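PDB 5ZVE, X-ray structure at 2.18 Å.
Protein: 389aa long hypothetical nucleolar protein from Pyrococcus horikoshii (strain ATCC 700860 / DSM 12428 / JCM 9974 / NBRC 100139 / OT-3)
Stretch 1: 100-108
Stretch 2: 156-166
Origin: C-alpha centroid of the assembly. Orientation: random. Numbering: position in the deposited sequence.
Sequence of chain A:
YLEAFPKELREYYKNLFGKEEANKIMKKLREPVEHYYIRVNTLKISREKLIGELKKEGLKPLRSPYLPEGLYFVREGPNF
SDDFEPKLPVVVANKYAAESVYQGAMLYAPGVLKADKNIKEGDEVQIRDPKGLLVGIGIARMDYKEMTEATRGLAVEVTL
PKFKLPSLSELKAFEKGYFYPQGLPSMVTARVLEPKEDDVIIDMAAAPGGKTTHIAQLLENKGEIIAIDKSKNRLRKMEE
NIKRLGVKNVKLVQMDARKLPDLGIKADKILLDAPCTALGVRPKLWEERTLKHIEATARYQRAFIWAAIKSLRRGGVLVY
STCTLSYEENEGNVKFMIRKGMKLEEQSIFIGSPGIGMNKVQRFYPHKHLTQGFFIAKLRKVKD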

# COMPACT_ATOMS: atom_id res chain seq x y z
N SER A 100 -12.23 -3.14 -6.67
CA SER A 100 -12.76 -1.91 -6.10
C SER A 100 -14.21 -2.11 -5.61
O SER A 100 -14.56 -1.64 -4.53
N VAL A 101 -15.02 -2.81 -6.39
CA VAL A 101 -16.37 -3.19 -5.99
C VAL A 101 -16.36 -4.01 -4.70
O VAL A 101 -17.19 -3.82 -3.80
N TYR A 102 -15.39 -4.92 -4.61
CA TYR A 102 -15.11 -5.74 -3.43
C TYR A 102 -14.95 -4.89 -2.17
O TYR A 102 -15.14 -5.38 -1.05
N GLN A 103 -14.59 -3.62 -2.34
CA GLN A 103 -14.35 -2.73 -1.21
C GLN A 103 -15.37 -1.60 -1.15
O GLN A 103 -15.25 -0.70 -0.32
N GLY A 104 -16.37 -1.62 -2.03
CA GLY A 104 -17.48 -0.70 -1.93
C GLY A 104 -17.67 0.28 -3.07
O GLY A 104 -18.60 1.08 -3.06
N ALA A 105 -16.79 0.22 -4.07
CA ALA A 105 -16.95 1.07 -5.25
C ALA A 105 -18.18 0.67 -6.05
O ALA A 105 -18.61 -0.48 -6.02
N MET A 106 -18.75 1.64 -6.77
CA MET A 106 -19.75 1.34 -7.79
C MET A 106 -19.07 0.66 -8.96
O MET A 106 -17.86 0.73 -9.11
N LEU A 107 -19.86 0.01 -9.81
CA LEU A 107 -19.32 -0.57 -11.03
C LEU A 107 -19.66 0.30 -12.22
O LEU A 107 -20.83 0.55 -12.50
N TYR A 108 -18.63 0.78 -12.91
CA TYR A 108 -18.83 1.61 -14.09
C TYR A 108 -18.66 0.79 -15.36
O TYR A 108 -18.05 -0.28 -15.34
N VAL A 156 -23.60 -0.59 -12.54
CA VAL A 156 -24.29 -1.20 -11.41
C VAL A 156 -24.08 -0.36 -10.17
O VAL A 156 -22.95 -0.10 -9.77
N GLU A 157 -25.18 0.05 -9.55
CA GLU A 157 -25.10 0.66 -8.24
C GLU A 157 -24.93 -0.45 -7.22
O GLU A 157 -25.84 -1.25 -7.01
N VAL A 158 -23.76 -0.50 -6.60
CA VAL A 158 -23.43 -1.58 -5.68
C VAL A 158 -23.96 -1.24 -4.29
O VAL A 158 -23.39 -0.42 -3.57
N THR A 159 -25.08 -1.86 -3.93
CA THR A 159 -25.76 -1.62 -2.68
C THR A 159 -25.37 -2.64 -1.63
O THR A 159 -25.64 -2.47 -0.44
N LEU A 160 -24.75 -3.73 -2.07
CA LEU A 160 -24.25 -4.74 -1.15
C LEU A 160 -22.89 -5.25 -1.58
O LEU A 160 -22.76 -6.34 -2.13
N PRO A 161 -21.85 -4.43 -1.35
CA PRO A 161 -20.48 -4.89 -1.59
C PRO A 161 -20.09 -5.95 -0.58
O PRO A 161 -20.69 -6.00 0.50
N LYS A 162 -19.13 -6.80 -0.91
CA LYS A 162 -18.67 -7.80 0.05
C LYS A 162 -18.10 -7.10 1.29
O LYS A 162 -18.37 -7.49 2.42
N PHE A 163 -17.31 -6.06 1.06
CA PHE A 163 -16.78 -5.22 2.13
C PHE A 163 -16.99 -3.76 1.78
O PHE A 163 -17.13 -3.41 0.61
N LYS A 164 -17.00 -2.90 2.79
CA LYS A 164 -17.14 -1.47 2.57
C LYS A 164 -16.06 -0.66 3.28
O LYS A 164 -15.94 -0.70 4.50
N LEU A 165 -15.28 0.05 2.48
CA LEU A 165 -14.35 1.06 2.97
C LEU A 165 -14.83 2.40 2.43
O LEU A 165 -15.38 2.46 1.35
N PRO A 166 -14.63 3.48 3.21
CA PRO A 166 -15.06 4.80 2.74
C PRO A 166 -14.34 5.22 1.46
O PRO A 166 -13.16 4.91 1.30

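Two short runs of backbone pairing frame the packing. Leu 107 and Val 156 form an antiparallel hydrogen-bonded pair (Leu 107 N to Val 156 O 3.1 Å, Val 156 N to Leu 107 O 3.0 Å), which puts both side chains on one face of the sheet, CB to CB 4.0 Å; both have chi1 t, Leu 107 with chi2 p. Val 158 points toward stretch 1 with chi1 t, and its CG2 lies 4.0 Å from Val 101 CG1 and 3.4 Å from Ala 105 O. Met 106 leaves its backbone sideways, but m, m torsions and chi3 of 101° bring its end back: CE is 4.0 Å from Val 158 CB, and SD accepts a weak hydrogen bond from Val 158 N at 3.5 Å.

At the other run, Phe 163 N donates to Tyr 102 O (3.1 Å) and Leu 165 N to Gln 103 O (2.9 Å). Tyr 102 starts away, yet chi1 t and chi2 70° return its ring, whose face receives the edge of Phe 163 (chi1 m): centroids are 5.4 Å apart, planes at 71°. Gly 104, at phi 117°, closes a Schellman motif; an ideal CB would lie 2.5 Å from Lys 164 CD, a clash. Lys 164, chi1 t and chi2 p, curls back, its NZ weakly bonded to Leu 165 O at 3.4 Å.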

# COMPACT_ATOMS: atom_id res chain seq x y z
CB SER A 100 -12.68 -0.77 -7.13
OG SER A 100 -13.42 -1.09 -8.29
CB VAL A 101 -17.08 -4.00 -7.11
CG1 VAL A 101 -18.35 -4.66 -6.60
CG2 VAL A 101 -17.37 -3.11 -8.31
CB TYR A 102 -13.84 -6.55 -3.70
CG TYR A 102 -13.50 -7.66 -2.72
CD1 TYR A 102 -14.27 -8.81 -2.65
CD2 TYR A 102 -12.36 -7.59 -1.93
CE1 TYR A 102 -13.95 -9.84 -1.78
CE2 TYR A 102 -12.03 -8.61 -1.06
CZ TYR A 102 -12.82 -9.73 -1.00
OH TYR A 102 -12.50 -10.76 -0.13
CB GLN A 103 -12.93 -2.18 -1.28
CG GLN A 103 -11.90 -3.26 -1.52
CD GLN A 103 -10.50 -2.71 -1.72
OE1 GLN A 103 -9.97 -2.03 -0.85
NE2 GLN A 103 -9.90 -3.01 -2.87
CB ALA A 105 -15.72 1.00 -6.14
CB MET A 106 -20.43 2.63 -8.25
CG MET A 106 -20.99 3.49 -7.14
SD MET A 106 -22.37 2.69 -6.31
CE MET A 106 -21.58 2.06 -4.84
CB LEU A 107 -19.84 -1.99 -11.24
CG LEU A 107 -19.32 -2.68 -12.50
CD1 LEU A 107 -17.80 -2.77 -12.49
CD2 LEU A 107 -19.93 -4.06 -12.67
CB TYR A 108 -17.88 2.80 -14.06
CG TYR A 108 -18.08 3.65 -12.82
CD1 TYR A 108 -19.10 4.59 -12.76
CD2 TYR A 108 -17.26 3.49 -11.71
CE1 TYR A 108 -19.30 5.35 -11.63
CE2 TYR A 108 -17.45 4.25 -10.57
CZ TYR A 108 -18.47 5.19 -10.53
OH TYR A 108 -18.68 5.95 -9.41
CB VAL A 156 -23.81 -2.64 -11.14
CG1 VAL A 156 -24.56 -3.24 -9.96
CG2 VAL A 156 -23.97 -3.51 -12.38
CB GLU A 157 -26.36 1.50 -7.94
CG GLU A 157 -26.38 2.12 -6.57
CD GLU A 157 -27.68 2.86 -6.29
OE1 GLU A 157 -28.51 2.98 -7.21
OE2 GLU A 157 -27.86 3.34 -5.15
CB VAL A 158 -21.91 -1.85 -5.63
CG1 VAL A 158 -21.59 -3.00 -4.69
CG2 VAL A 158 -21.39 -2.16 -7.02
CB THR A 159 -27.28 -1.65 -2.86
OG1 THR A 159 -27.64 -2.92 -3.43
CG2 THR A 159 -27.72 -0.54 -3.79
CB LEU A 160 -25.24 -5.91 -1.05
CG LEU A 160 -24.97 -6.86 0.11
CD1 LEU A 160 -25.24 -6.18 1.45
CD2 LEU A 160 -25.81 -8.12 -0.04
CB PRO A 161 -19.65 -3.61 -1.41
CG PRO A 161 -20.44 -2.82 -0.43
CD PRO A 161 -21.89 -3.08 -0.76
CB LYS A 162 -17.64 -8.71 -0.61
CG LYS A 162 -16.94 -9.65 0.33
CD LYS A 162 -17.74 -10.90 0.59
CE LYS A 162 -16.81 -12.09 0.74
NZ LYS A 162 -17.46 -13.20 1.49
CB PHE A 163 -15.29 -5.48 2.37
CG PHE A 163 -14.98 -6.86 2.86
CD1 PHE A 163 -15.05 -7.18 4.20
CD2 PHE A 163 -14.59 -7.85 1.96
CE1 PHE A 163 -14.76 -8.45 4.65
CE2 PHE A 163 -14.28 -9.13 2.40
CZ PHE A 163 -14.37 -9.43 3.75
CB LYS A 164 -18.52 -1.01 3.04
CG LYS A 164 -18.77 0.48 2.86
CD LYS A 164 -18.51 0.93 1.45
CE LYS A 164 -18.88 2.39 1.26
NZ LYS A 164 -18.39 2.91 -0.05
CB LEU A 165 -12.91 0.78 2.51
CG LEU A 165 -12.18 -0.44 3.08
CD1 LEU A 165 -10.79 -0.54 2.49
CD2 LEU A 165 -12.11 -0.35 4.58
CB PRO A 166 -14.70 5.72 3.91
CG PRO A 166 -13.60 5.01 4.62
CD PRO A 166 -13.94 3.55 4.50